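Local atomic coordinates of biofilm-associated surface protein (Staphylococcus aureus, PDB entry 7C7U), a protein that is a calcium-binding, cell wall-anchored surface protein that takes part in biofilm formation, apparently by switching to functional amyloid. Residues Q437-T442 with A523-P528; V447-V452 with V537-S542; G474-N479 with F484-P489; G557-P562 with A568-D573; S584-S587 with T592-V595. All coordinates share one frame; numbering follows the deposited sequence.

Contact 1 of 5, residues Q437-T442 with A523-P528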
loop_
_atom_site.group_PDB
_atom_site.type_symbol
_atom_site.label_atom_id
_atom_site.label_comp_id
_atom_site.label_asym_id
_atom_site.label_seq_id
_atom_site.Cartn_x
_atom_site.Cartn_y
_atom_site.Cartn_z
ATOM N N GLN A 437 -0.975 -17.189 24.732
ATOM C CA GLN A 437 -0.716 -17.258 26.169
ATOM C C GLN A 437 -1.745 -18.181 26.817
ATOM O O GLN A 437 -2.933 -18.110 26.511
ATOM C CB GLN A 437 -0.779 -15.866 26.838
ATOM C CG GLN A 437 0.099 -14.768 26.180
ATOM C CD GLN A 437 1.569 -14.997 26.432
ATOM O OE1 GLN A 437 1.934 -15.706 27.368
ATOM N NE2 GLN A 437 2.431 -14.386 25.613
ATOM N N ALA A 438 -1.291 -19.053 27.711
ATOM C CA ALA A 438 -2.197 -19.978 28.378
ATOM C C ALA A 438 -1.706 -20.174 29.803
ATOM O O ALA A 438 -0.517 -20.417 30.012
ATOM C CB ALA A 438 -2.260 -21.319 27.631
ATOM N N ALA A 439 -2.610 -20.039 30.768
ATOM C CA ALA A 439 -2.279 -20.308 32.161
ATOM C C ALA A 439 -1.979 -21.786 32.363
ATOM O O ALA A 439 -2.562 -22.651 31.702
ATOM C CB ALA A 439 -3.434 -19.902 33.077
ATOM N N ASP A 440 -1.041 -22.073 33.275
ATOM C CA ASP A 440 -0.799 -23.447 33.695
ATOM C C ASP A 440 -2.081 -24.051 34.275
ATOM O O ASP A 440 -2.915 -23.348 34.858
ATOM C CB ASP A 440 0.329 -23.517 34.738
ATOM C CG ASP A 440 1.682 -23.059 34.196
ATOM O OD1 ASP A 440 1.872 -23.002 32.958
ATOM O OD2 ASP A 440 2.583 -22.802 35.028
ATOM N N ILE A 441 -2.248 -25.366 34.100
ATOM C CA ILE A 441 -3.389 -26.098 34.661
ATOM C C ILE A 441 -2.879 -27.331 35.416
ATOM O O ILE A 441 -1.684 -27.606 35.443
ATOM C CB ILE A 441 -4.416 -26.494 33.579
ATOM C CG1 ILE A 441 -3.776 -27.415 32.543
ATOM C CG2 ILE A 441 -5.036 -25.255 32.913
ATOM C CD1 ILE A 441 -4.812 -28.120 31.701
ATOM N N THR A 442 -3.795 -28.066 36.057
ATOM C CA THR A 442 -3.419 -29.304 36.742
ATOM C C THR A 442 -3.925 -30.520 35.967
ATOM O O THR A 442 -4.717 -30.412 35.024
ATOM C CB THR A 442 -3.947 -29.383 38.190
ATOM O OG1 THR A 442 -5.318 -29.811 38.197
ATOM C CG2 THR A 442 -3.822 -28.059 38.922
ATOM N N ALA A 523 0.149 -20.251 39.199
ATOM C CA ALA A 523 -0.261 -18.863 39.090
ATOM C C ALA A 523 -1.393 -18.748 38.070
ATOM O O ALA A 523 -1.412 -19.487 37.078
ATOM C CB ALA A 523 0.922 -17.984 38.678
ATOM N N PRO A 524 -2.382 -17.894 38.312
ATOM C CA PRO A 524 -3.389 -17.635 37.275
ATOM C C PRO A 524 -2.820 -16.719 36.193
ATOM O O PRO A 524 -1.621 -16.420 36.210
ATOM C CB PRO A 524 -4.529 -16.967 38.054
ATOM C CG PRO A 524 -3.833 -16.286 39.198
ATOM C CD PRO A 524 -2.640 -17.133 39.548
ATOM N N SER A 525 -3.661 -16.284 35.253
ATOM C CA SER A 525 -3.275 -15.296 34.245
ATOM C C SER A 525 -4.447 -14.355 33.986
ATOM O O SER A 525 -5.599 -14.667 34.296
ATOM C CB SER A 525 -2.818 -15.946 32.926
ATOM O OG SER A 525 -3.861 -16.694 32.313
ATOM N N ILE A 526 -4.132 -13.183 33.428
ATOM C CA ILE A 526 -5.120 -12.156 33.105
ATOM C C ILE A 526 -5.113 -11.935 31.599
ATOM O O ILE A 526 -4.045 -11.767 31.001
ATOM C CB ILE A 526 -4.826 -10.834 33.843
ATOM C CG1 ILE A 526 -4.658 -11.085 35.339
ATOM C CG2 ILE A 526 -5.929 -9.819 33.609
ATOM C CD1 ILE A 526 -4.006 -9.938 36.079
ATOM N N ASN A 527 -6.294 -11.938 30.986
ATOM C CA ASN A 527 -6.378 -11.615 29.570
ATOM C C ASN A 527 -6.198 -10.107 29.369
ATOM O O ASN A 527 -6.467 -9.319 30.280
ATOM C CB ASN A 527 -7.716 -12.063 28.982
ATOM C CG ASN A 527 -7.829 -13.570 28.854
ATOM O OD1 ASN A 527 -6.857 -14.303 29.055
ATOM N ND2 ASN A 527 -9.015 -14.038 28.485
ATOM N N PRO A 528 -5.739 -9.681 28.191
ATOM C CA PRO A 528 -5.548 -8.241 27.953
ATOM C C PRO A 528 -6.818 -7.447 28.248
ATOM O O PRO A 528 -7.935 -7.930 28.052
ATOM C CB PRO A 528 -5.168 -8.178 26.471
ATOM C CG PRO A 528 -4.512 -9.498 26.200
ATOM C CD PRO A 528 -5.256 -10.496 27.057
HETATM O O HOH W 1 0.347 -20.025 34.718
HETATM O O HOH W 2 -3.292 -21.089 36.501
#
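The methyl group of Ala-439 and the hydroxyl end of Ser-525 meet where two consecutive domains adjoin. In this van der Waals contact Ala-439 CB lies 3.3 Å from Ser-525 OG, with Ser-525 CB further back at 4.0 Å from the same methyl. Both residues point their CB toward the other segment, and a chi1 of 63° sets the hydroxyl of Ser-525 between its own N and carbonyl carbon, which brings OG rather than CB closest to the methyl of Ala-439. No hydrogen bond crosses directly; the hydroxyl is instead bonded to Asn-539.

Polar linkage is left to water. One molecule bridges the segments, accepting from Asp-440 N at 2.9 Å and donating to Ala-523 O at 3.0 Å. A second donates to Asp-440 O, at 2.8 Å, and closely approaches Ala-523 O, at a distance too short to be relied on.

Residues 437-442 form a broken strand between strands 509-516 and 447-451, with Asp-440 OD1 held by the backbone N of Glu-514. On the other side, residues 525-526 pair with strand 535-539, while Pro-524 and Ile-526 pack against strand 581-588.

Contact 2 of 5, residues V447-V452 with V537-S542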
loop_
_atom_site.group_PDB
_atom_site.type_symbol
_atom_site.label_atom_id
_atom_site.label_comp_id
_atom_site.label_asym_id
_atom_site.label_seq_id
_atom_site.Cartn_x
_atom_site.Cartn_y
_atom_site.Cartn_z
ATOM N N VAL A 447 -9.879 -28.052 30.751
ATOM C CA VAL A 447 -9.872 -26.971 29.767
ATOM C C VAL A 447 -8.545 -26.221 29.875
ATOM O O VAL A 447 -8.085 -25.911 30.978
ATOM C CB VAL A 447 -11.057 -25.988 29.936
ATOM C CG1 VAL A 447 -11.079 -24.934 28.775
ATOM C CG2 VAL A 447 -12.391 -26.724 30.003
ATOM N N VAL A 448 -7.935 -25.932 28.726
ATOM C CA VAL A 448 -6.809 -25.006 28.627
ATOM C C VAL A 448 -7.381 -23.670 28.172
ATOM O O VAL A 448 -7.884 -23.561 27.049
ATOM C CB VAL A 448 -5.743 -25.499 27.641
ATOM C CG1 VAL A 448 -4.597 -24.441 27.494
ATOM C CG2 VAL A 448 -5.199 -26.851 28.039
ATOM N N SER A 449 -7.327 -22.660 29.041
ATOM C CA SER A 449 -7.857 -21.336 28.747
ATOM C C SER A 449 -6.724 -20.344 28.523
ATOM O O SER A 449 -5.702 -20.386 29.218
ATOM C CB SER A 449 -8.752 -20.839 29.887
ATOM O OG SER A 449 -9.792 -21.762 30.138
ATOM N N GLY A 450 -6.927 -19.442 27.570
ATOM C CA GLY A 450 -5.954 -18.398 27.310
ATOM C C GLY A 450 -6.439 -17.467 26.215
ATOM O O GLY A 450 -7.636 -17.391 25.929
ATOM N N SER A 451 -5.494 -16.770 25.596
ATOM C CA SER A 451 -5.820 -15.783 24.571
ATOM C C SER A 451 -4.605 -15.574 23.676
ATOM O O SER A 451 -3.492 -16.007 23.988
ATOM C CB SER A 451 -6.241 -14.452 25.192
ATOM O OG SER A 451 -5.151 -13.891 25.905
ATOM N N VAL A 452 -4.827 -14.890 22.559
ATOM C CA VAL A 452 -3.737 -14.605 21.636
ATOM C C VAL A 452 -4.086 -13.315 20.903
ATOM O O VAL A 452 -5.260 -13.108 20.554
ATOM C CB VAL A 452 -3.492 -15.798 20.693
ATOM C CG1 VAL A 452 -4.769 -16.179 19.957
ATOM C CG2 VAL A 452 -2.340 -15.513 19.721
ATOM N N VAL A 537 -11.182 -10.766 32.384
ATOM C CA VAL A 537 -11.209 -12.222 32.278
ATOM C C VAL A 537 -9.903 -12.798 32.815
ATOM O O VAL A 537 -8.810 -12.350 32.441
ATOM C CB VAL A 537 -11.449 -12.659 30.825
ATOM C CG1 VAL A 537 -11.631 -14.179 30.756
ATOM C CG2 VAL A 537 -12.656 -11.931 30.238
ATOM N N VAL A 538 -10.014 -13.802 33.692
ATOM C CA VAL A 538 -8.863 -14.477 34.281
ATOM C C VAL A 538 -8.954 -15.972 33.994
ATOM O O VAL A 538 -10.041 -16.532 33.818
ATOM C CB VAL A 538 -8.751 -14.226 35.805
ATOM C CG1 VAL A 538 -8.443 -12.772 36.088
ATOM C CG2 VAL A 538 -10.031 -14.677 36.525
ATOM N N ASN A 539 -7.786 -16.613 33.944
ATOM C CA ASN A 539 -7.641 -18.047 33.718
ATOM C C ASN A 539 -6.899 -18.665 34.894
ATOM O O ASN A 539 -5.959 -18.066 35.427
ATOM C CB ASN A 539 -6.882 -18.335 32.415
ATOM C CG ASN A 539 -7.395 -17.512 31.252
ATOM O OD1 ASN A 539 -8.486 -17.754 30.750
ATOM N ND2 ASN A 539 -6.623 -16.512 30.841
ATOM N N GLY A 540 -7.316 -19.859 35.291
ATOM C CA GLY A 540 -6.701 -20.517 36.435
ATOM C C GLY A 540 -7.360 -21.852 36.672
ATOM O O GLY A 540 -8.354 -22.213 36.029
ATOM N N THR A 541 -6.789 -22.597 37.609
ATOM C CA THR A 541 -7.292 -23.942 37.828
ATOM C C THR A 541 -8.722 -23.913 38.376
ATOM O O THR A 541 -9.127 -23.009 39.117
ATOM C CB THR A 541 -6.360 -24.730 38.750
ATOM O OG1 THR A 541 -6.796 -26.091 38.792
ATOM C CG2 THR A 541 -6.369 -24.161 40.141
ATOM N N SER A 542 -9.484 -24.933 38.008
ATOM C CA SER A 542 -10.887 -24.986 38.378
ATOM C C SER A 542 -11.032 -25.085 39.898
ATOM O O SER A 542 -10.266 -25.783 40.573
ATOM C CB SER A 542 -11.543 -26.177 37.681
ATOM O OG SER A 542 -12.919 -26.251 37.976
HETATM O O HOH W 3 -9.324 -16.888 28.400
#
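A chi1 of -47° turns CG of Asn-539 away from its carbonyl carbon, and a chi2 of -72° twists the amide so that OD1 comes up to the CB of Ser-449. In Ser-449 a chi1 of -56° likewise sets OG beside the backbone N, opposite the carbonyl carbon, so that its CB, not OG, is the atom that OD1 meets.

The resulting touch, Ser-449 CB to Asn-539 OD1, measures 3.2 Å and is a van der Waals approach. Asn-539 CB lies 4.0 Å from Ser-449 O, and ND2 of Asn-539 reaches 4.1 Å from Gly-450 CA, so the amide lies along the backbone of residues 449-450. A single water makes the polar link, donating to Asn-539 OD1 at 2.6 Å and to Gly-450 O at 3.0 Å.

Both ends of this buried amide are therefore engaged: OD1 by the water and ND2 by Asn-527 OD1, besides Ser-525 OG. Together these bonds should fix the rotation of the amide. Ser-449 OG is likewise taken up, by Thr-566 OG1.

Strand 447-451 runs between strands 437-442 and 483-487 in one domain; strand 535-539 lies between strands 525-526 and 567-571 in the next. The contact thus sets the middle strand of the three-stranded sheet against an inner strand of the preceding domain's sheet.

Contact 3 of 5, residues G474-N479 with F484-P489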
loop_
_atom_site.group_PDB
_atom_site.type_symbol
_atom_site.label_atom_id
_atom_site.label_comp_id
_atom_site.label_asym_id
_atom_site.label_seq_id
_atom_site.Cartn_x
_atom_site.Cartn_y
_atom_site.Cartn_z
ATOM N N GLY A 474 -6.085 -31.753 22.277
ATOM C CA GLY A 474 -7.332 -31.013 22.174
ATOM C C GLY A 474 -7.238 -29.942 21.109
ATOM O O GLY A 474 -6.145 -29.483 20.762
ATOM N N THR A 475 -8.400 -29.549 20.578
ATOM C CA THR A 475 -8.475 -28.471 19.591
ATOM C C THR A 475 -9.747 -27.658 19.808
ATOM O O THR A 475 -10.760 -28.175 20.299
ATOM C CB THR A 475 -8.468 -28.990 18.138
ATOM O OG1 THR A 475 -9.705 -29.663 17.859
ATOM C CG2 THR A 475 -7.304 -29.948 17.886
ATOM N N ALA A 476 -9.695 -26.383 19.416
ATOM C CA ALA A 476 -10.867 -25.516 19.482
ATOM C C ALA A 476 -10.695 -24.360 18.504
ATOM O O ALA A 476 -9.592 -24.071 18.038
ATOM C CB ALA A 476 -11.094 -24.982 20.894
ATOM N N THR A 477 -11.807 -23.679 18.223
ATOM C CA THR A 477 -11.762 -22.454 17.433
ATOM C C THR A 477 -11.524 -21.263 18.353
ATOM O O THR A 477 -12.223 -21.092 19.359
ATOM C CB THR A 477 -13.055 -22.249 16.632
ATOM O OG1 THR A 477 -13.227 -23.333 15.714
ATOM C CG2 THR A 477 -12.989 -20.936 15.832
ATOM N N VAL A 478 -10.539 -20.439 17.997
ATOM C CA VAL A 478 -10.294 -19.207 18.734
ATOM C C VAL A 478 -11.428 -18.232 18.459
ATOM O O VAL A 478 -11.822 -18.025 17.302
ATOM C CB VAL A 478 -8.933 -18.603 18.347
ATOM C CG1 VAL A 478 -8.568 -17.432 19.272
ATOM C CG2 VAL A 478 -7.850 -19.667 18.366
ATOM N N ASN A 479 -11.974 -17.645 19.524
ATOM C CA ASN A 479 -13.003 -16.624 19.383
ATOM C C ASN A 479 -12.422 -15.379 18.717
ATOM O O ASN A 479 -11.204 -15.191 18.654
ATOM C CB ASN A 479 -13.587 -16.265 20.748
ATOM C CG ASN A 479 -13.991 -17.489 21.536
ATOM O OD1 ASN A 479 -14.700 -18.353 21.021
ATOM N ND2 ASN A 479 -13.528 -17.583 22.788
ATOM N N PHE A 484 -9.597 -18.362 23.902
ATOM C CA PHE A 484 -9.877 -19.739 23.525
ATOM C C PHE A 484 -10.044 -20.609 24.770
ATOM O O PHE A 484 -9.531 -20.307 25.851
ATOM C CB PHE A 484 -8.794 -20.325 22.610
ATOM C CG PHE A 484 -7.395 -20.168 23.135
ATOM C CD1 PHE A 484 -6.877 -21.073 24.053
ATOM C CD2 PHE A 484 -6.580 -19.143 22.679
ATOM C CE1 PHE A 484 -5.582 -20.933 24.531
ATOM C CE2 PHE A 484 -5.292 -19.005 23.147
ATOM C CZ PHE A 484 -4.790 -19.900 24.070
ATOM N N SER A 485 -10.766 -21.709 24.579
ATOM C CA SER A 485 -11.061 -22.697 25.621
ATOM C C SER A 485 -11.007 -24.055 24.933
ATOM O O SER A 485 -11.932 -24.414 24.197
ATOM C CB SER A 485 -12.418 -22.444 26.258
ATOM O OG SER A 485 -12.533 -21.085 26.645
ATOM N N VAL A 486 -9.895 -24.761 25.111
ATOM C CA VAL A 486 -9.661 -26.049 24.465
ATOM C C VAL A 486 -9.999 -27.151 25.459
ATOM O O VAL A 486 -9.376 -27.237 26.528
ATOM C CB VAL A 486 -8.204 -26.188 23.996
ATOM C CG1 VAL A 486 -8.002 -27.529 23.325
ATOM C CG2 VAL A 486 -7.796 -25.005 23.061
ATOM N N SER A 487 -10.944 -28.018 25.097
ATOM C CA SER A 487 -11.273 -29.180 25.920
ATOM C C SER A 487 -10.177 -30.236 25.797
ATOM O O SER A 487 -9.714 -30.534 24.687
ATOM C CB SER A 487 -12.622 -29.774 25.506
ATOM O OG SER A 487 -13.693 -28.960 25.946
ATOM N N ILE A 488 -9.741 -30.770 26.936
ATOM C CA ILE A 488 -8.720 -31.819 26.987
ATOM C C ILE A 488 -9.126 -32.852 28.033
ATOM O O ILE A 488 -9.917 -32.560 28.939
ATOM C CB ILE A 488 -7.327 -31.257 27.336
ATOM C CG1 ILE A 488 -7.334 -30.699 28.762
ATOM C CG2 ILE A 488 -6.843 -30.223 26.284
ATOM C CD1 ILE A 488 -5.960 -30.377 29.303
ATOM N N PRO A 489 -8.588 -34.065 27.943
ATOM C CA PRO A 489 -8.756 -35.018 29.055
ATOM C C PRO A 489 -7.981 -34.541 30.271
ATOM O O PRO A 489 -7.108 -33.670 30.188
ATOM C CB PRO A 489 -8.159 -36.323 28.516
ATOM C CG PRO A 489 -7.914 -36.084 27.026
ATOM C CD PRO A 489 -7.735 -34.615 26.876
HETATM O O HOH W 4 -10.705 -30.604 22.139
HETATM O O HOH W 5 -12.556 -27.804 22.765
HETATM O O HOH W 6 -12.193 -21.681 22.054
#
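Phe-484, Val-486 and Gly-474 lie on two edge strands running antiparallel, 147° between directions, without a direct hydrogen bond. The Phe-484 ring is met at its edge, near its plane, by Val-478 CG1, which lies 4.3 Å from CD2. The Phe-484 side chain also touches Ile-498 and Ile-500 of strand 494-501.

Val-486 spreads its two methyls across the gap. With CG1 opposite the backbone N, chi1 180°, this methyl rests 3.4 Å from Gly-474 C, while CG2 meets Ala-476 CB at 3.9 Å. Gly-474 has no side chain, which lets the backbones close in: Gly-474 CA makes a CA-H...O contact of 3.5 Å with Ser-487 O.

Three waters stand in for the missing backbone bonds. They join Thr-475 N to Ser-487 O, Thr-475 O to Ser-487 N, and Thr-477 O to Ser-485 N. The seam is thus apolar on its inner side and water-bridged along the backbone, a sandwich edge held by packing and solvent.

Contact 4 of 5, residues G557-P562 with A568-D573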
loop_
_atom_site.group_PDB
_atom_site.type_symbol
_atom_site.label_atom_id
_atom_site.label_comp_id
_atom_site.label_asym_id
_atom_site.label_seq_id
_atom_site.Cartn_x
_atom_site.Cartn_y
_atom_site.Cartn_z
ATOM N N GLY A 557 -11.366 -6.907 42.163
ATOM C CA GLY A 557 -12.368 -7.946 42.039
ATOM C C GLY A 557 -11.846 -9.334 42.342
ATOM O O GLY A 557 -10.635 -9.580 42.309
ATOM N N THR A 558 -12.759 -10.249 42.661
ATOM C CA THR A 558 -12.415 -11.635 42.939
ATOM C C THR A 558 -13.445 -12.529 42.271
ATOM O O THR A 558 -14.620 -12.169 42.158
ATOM C CB THR A 558 -12.383 -11.950 44.449
ATOM O OG1 THR A 558 -13.721 -12.132 44.925
ATOM C CG2 THR A 558 -11.734 -10.821 45.240
ATOM N N VAL A 559 -13.001 -13.704 41.833
ATOM C CA VAL A 559 -13.916 -14.667 41.232
ATOM C C VAL A 559 -13.391 -16.072 41.493
ATOM O O VAL A 559 -12.180 -16.315 41.477
ATOM C CB VAL A 559 -14.116 -14.402 39.720
ATOM C CG1 VAL A 559 -12.848 -14.695 38.941
ATOM C CG2 VAL A 559 -15.293 -15.203 39.181
ATOM N N THR A 560 -14.318 -16.985 41.770
ATOM C CA THR A 560 -14.019 -18.406 41.834
ATOM C C THR A 560 -14.250 -19.023 40.462
ATOM O O THR A 560 -15.295 -18.805 39.844
ATOM C CB THR A 560 -14.887 -19.099 42.889
ATOM O OG1 THR A 560 -14.402 -18.766 44.197
ATOM C CG2 THR A 560 -14.862 -20.613 42.707
ATOM N N ILE A 561 -13.274 -19.784 39.993
ATOM C CA ILE A 561 -13.360 -20.421 38.678
ATOM C C ILE A 561 -14.242 -21.666 38.785
ATOM O O ILE A 561 -14.035 -22.485 39.701
ATOM C CB ILE A 561 -11.964 -20.762 38.163
ATOM C CG1 ILE A 561 -11.211 -19.456 37.882
ATOM C CG2 ILE A 561 -12.034 -21.631 36.908
ATOM C CD1 ILE A 561 -9.745 -19.609 37.826
ATOM N N PRO A 562 -15.243 -21.814 37.910
ATOM C CA PRO A 562 -16.243 -22.880 38.075
ATOM C C PRO A 562 -15.700 -24.270 37.761
ATOM O O PRO A 562 -14.624 -24.452 37.184
ATOM C CB PRO A 562 -17.358 -22.483 37.098
ATOM C CG PRO A 562 -16.715 -21.565 36.115
ATOM C CD PRO A 562 -15.625 -20.851 36.861
ATOM N N ALA A 568 -12.765 -17.446 34.131
ATOM C CA ALA A 568 -13.902 -16.798 34.766
ATOM C C ALA A 568 -13.805 -15.296 34.539
ATOM O O ALA A 568 -12.806 -14.787 34.022
ATOM C CB ALA A 568 -13.966 -17.122 36.262
ATOM N N ALA A 569 -14.839 -14.582 34.977
ATOM C CA ALA A 569 -14.972 -13.157 34.717
ATOM C C ALA A 569 -15.049 -12.377 36.021
ATOM O O ALA A 569 -15.657 -12.826 36.998
ATOM C CB ALA A 569 -16.215 -12.868 33.876
ATOM N N ILE A 570 -14.414 -11.211 36.029
ATOM C CA ILE A 570 -14.576 -10.222 37.084
ATOM C C ILE A 570 -15.254 -8.995 36.489
ATOM O O ILE A 570 -14.882 -8.539 35.406
ATOM C CB ILE A 570 -13.212 -9.861 37.704
ATOM C CG1 ILE A 570 -12.593 -11.095 38.360
ATOM C CG2 ILE A 570 -13.355 -8.725 38.693
ATOM C CD1 ILE A 570 -11.323 -10.812 39.102
ATOM N N ASN A 571 -16.243 -8.460 37.197
ATOM C CA ASN A 571 -16.974 -7.283 36.750
ATOM C C ASN A 571 -16.587 -6.074 37.586
ATOM O O ASN A 571 -16.382 -6.184 38.798
ATOM C CB ASN A 571 -18.488 -7.506 36.816
ATOM C CG ASN A 571 -18.935 -8.694 35.994
ATOM O OD1 ASN A 571 -18.388 -8.960 34.923
ATOM N ND2 ASN A 571 -19.934 -9.418 36.490
ATOM N N VAL A 572 -16.476 -4.925 36.922
ATOM C CA VAL A 572 -16.121 -3.667 37.559
ATOM C C VAL A 572 -17.116 -2.613 37.090
ATOM O O VAL A 572 -17.729 -2.728 36.026
ATOM C CB VAL A 572 -14.669 -3.228 37.247
ATOM C CG1 VAL A 572 -13.671 -4.098 38.000
ATOM C CG2 VAL A 572 -14.399 -3.283 35.755
ATOM N N ASP A 573 -17.283 -1.581 37.919
ATOM C CA ASP A 573 -18.248 -0.525 37.610
ATOM C C ASP A 573 -17.769 0.333 36.442
ATOM O O ASP A 573 -18.463 0.477 35.429
ATOM C CB ASP A 573 -18.500 0.340 38.846
ATOM C CG ASP A 573 -19.009 -0.470 40.027
ATOM O OD1 ASP A 573 -18.178 -1.032 40.777
ATOM O OD2 ASP A 573 -20.242 -0.539 40.211
#
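Val-559 and Ile-570 project toward each other from facing strands and cross obliquely, Val-559 CG1 lying 3.7 Å from Ile-570 CG1. The valine is wedged between two partners. Its CG2, opposite the backbone N at a chi1 of 68° for CG1, presses against Ala-568 CB at 3.7 Å and sits just 3.2 Å from Ala-569 O.

Both branches of Ile-570 lie against the backbone of Gly-557. CG2 is 3.6 Å from Gly-557 CA, whereas CD1 extends to Gly-557 O at 3.5 Å. Gly-557, lacking a side chain, accommodates this branched residue closely.

Ala-568 points its methyl into the other segment and collects several carbon neighbours. Besides the valine, Ile-561 CG1 approaches it at 4.0 Å and Pro-562 CD at 4.1 Å, these two lying toward the connecting loop, so the methyl packs against three residues of the facing segment.

The two strands run antiparallel, 153° between their directions, with axes 6.5 Å apart and no hydrogen bond between them. Each is bonded to its own sheet instead: strand 555-560 to strand 545-550, and strand 567-571 to strand 535-539. Two edge strands meeting by apolar side chains, one from a three-stranded and one from a four-stranded antiparallel sheet, are consistent with the flank of an immunoglobulin-like beta sandwich.

Contact 5 of 5, residues S584-S587 with T592-V595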
loop_
_atom_site.group_PDB
_atom_site.type_symbol
_atom_site.label_atom_id
_atom_site.label_comp_id
_atom_site.label_asym_id
_atom_site.label_seq_id
_atom_site.Cartn_x
_atom_site.Cartn_y
_atom_site.Cartn_z
ATOM N N SER A 584 -2.403 -10.857 39.600
ATOM C CA SER A 584 -3.389 -11.701 40.253
ATOM C C SER A 584 -2.690 -12.838 40.984
ATOM O O SER A 584 -1.565 -13.224 40.652
ATOM C CB SER A 584 -4.402 -12.260 39.245
ATOM O OG SER A 584 -3.746 -12.946 38.190
ATOM N N THR A 585 -3.375 -13.362 41.994
ATOM C CA THR A 585 -2.981 -14.606 42.641
ATOM C C THR A 585 -4.231 -15.451 42.825
ATOM O O THR A 585 -5.350 -14.934 42.888
ATOM C CB THR A 585 -2.292 -14.383 44.006
ATOM O OG1 THR A 585 -3.144 -13.606 44.854
ATOM C CG2 THR A 585 -0.952 -13.653 43.841
ATOM N N ALA A 586 -4.030 -16.763 42.927
ATOM C CA ALA A 586 -5.118 -17.702 43.142
ATOM C C ALA A 586 -4.921 -18.399 44.479
ATOM O O ALA A 586 -3.793 -18.540 44.962
ATOM C CB ALA A 586 -5.194 -18.752 42.025
ATOM N N SER A 587 -6.027 -18.836 45.076
ATOM C CA SER A 587 -5.963 -19.606 46.308
ATOM C C SER A 587 -6.953 -20.758 46.232
ATOM O O SER A 587 -8.011 -20.651 45.602
ATOM C CB SER A 587 -6.242 -18.743 47.548
ATOM O OG SER A 587 -7.544 -18.195 47.486
ATOM N N THR A 592 -1.709 -20.712 48.360
ATOM C CA THR A 592 -1.728 -19.438 47.651
ATOM C C THR A 592 -0.678 -19.485 46.554
ATOM O O THR A 592 0.489 -19.787 46.821
ATOM C CB THR A 592 -1.462 -18.249 48.583
ATOM O OG1 THR A 592 -2.427 -18.235 49.646
ATOM C CG2 THR A 592 -1.559 -16.938 47.800
ATOM N N SER A 593 -1.104 -19.211 45.323
ATOM C CA SER A 593 -0.230 -19.259 44.162
ATOM C C SER A 593 0.761 -18.098 44.153
ATOM O O SER A 593 0.620 -17.112 44.878
ATOM C CB SER A 593 -1.053 -19.207 42.875
ATOM O OG SER A 593 -1.378 -17.856 42.569
ATOM N N ASP A 594 1.775 -18.233 43.300
ATOM C CA ASP A 594 2.611 -17.106 42.918
ATOM C C ASP A 594 1.793 -16.052 42.159
ATOM O O ASP A 594 0.663 -16.286 41.718
ATOM C CB ASP A 594 3.779 -17.574 42.056
ATOM C CG ASP A 594 4.818 -18.333 42.851
ATOM O OD1 ASP A 594 4.910 -18.100 44.075
ATOM O OD2 ASP A 594 5.542 -19.157 42.252
ATOM N N VAL A 595 2.389 -14.867 42.018
ATOM C CA VAL A 595 1.734 -13.783 41.301
ATOM C C VAL A 595 1.754 -14.071 39.804
ATOM O O VAL A 595 2.729 -14.612 39.265
ATOM C CB VAL A 595 2.410 -12.437 41.630
ATOM C CG1 VAL A 595 3.805 -12.354 41.017
ATOM C CG2 VAL A 595 1.544 -11.272 41.170
#
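The contact belongs to the beta hairpin of strands 581-588 and 591-600, in which regular pairing is interrupted near Ser-593. Close to the turn, Ser-587 and Thr-592 form an antiparallel non-hydrogen-bonded pair with both side chains on the same face of the sheet.

Next to it, Ala-586 is gripped twice by Ser-593. Ser-593 N donates to Ala-586 O at 2.8 Å in an almost straight bond, with the donor nearly along the C=O axis. In the other direction Ala-586 N donates to the hydroxyl, Ser-593 OG, at 2.9 Å with an angle of 175°. The hydroxyl in turn gives its own proton to Asp-594 O, 2.7 Å away. OG sits between the backbone N and the carbonyl carbon (chi1 83°), from where it reaches both Ala-586 N and Asp-594 O.

Ala-586 O also receives a CA-H...O contact from Thr-592 CA (3.5 Å); a second joins Val-595 CA to Ser-584 O (3.4 Å). Thr-585 CG2 touches the backbone at Val-595, 3.7 Å from its CA. Beyond the break, Ser-584 pairs with Ser-596, and Pro-524 packs on Ser-584, Ala-586 and Ser-593.

The serine hydroxyl takes the place expected of Ser-593 O in a regular hairpin, and passes the link on to the next carbonyl. Ala-586 N and Asp-594 O are thereby both satisfied although the strand departs from its register.

The five contacts lie on the C-terminal side of the chain, in two successive beta-sandwich domains. Contact 3 spans the two edge strands of the first, seven-stranded sheet, and its segments fall within the chain span that contacts 1 and 2 enclose. Those two, with centres 5 Å apart, alternate along the chain and join this sheet to strands 525-526 and 535-539 of the second domain. Contacts 4 and 5 follow, 14 Å apart, at opposite edge strands of that domain's four-stranded sheet. Contacts 1 and 2 thus form the interdomain seam; contact 3 touches it from the first domain, and from the second contact 4 touches contact 2 and contact 5 touches contact 1, without touching each other.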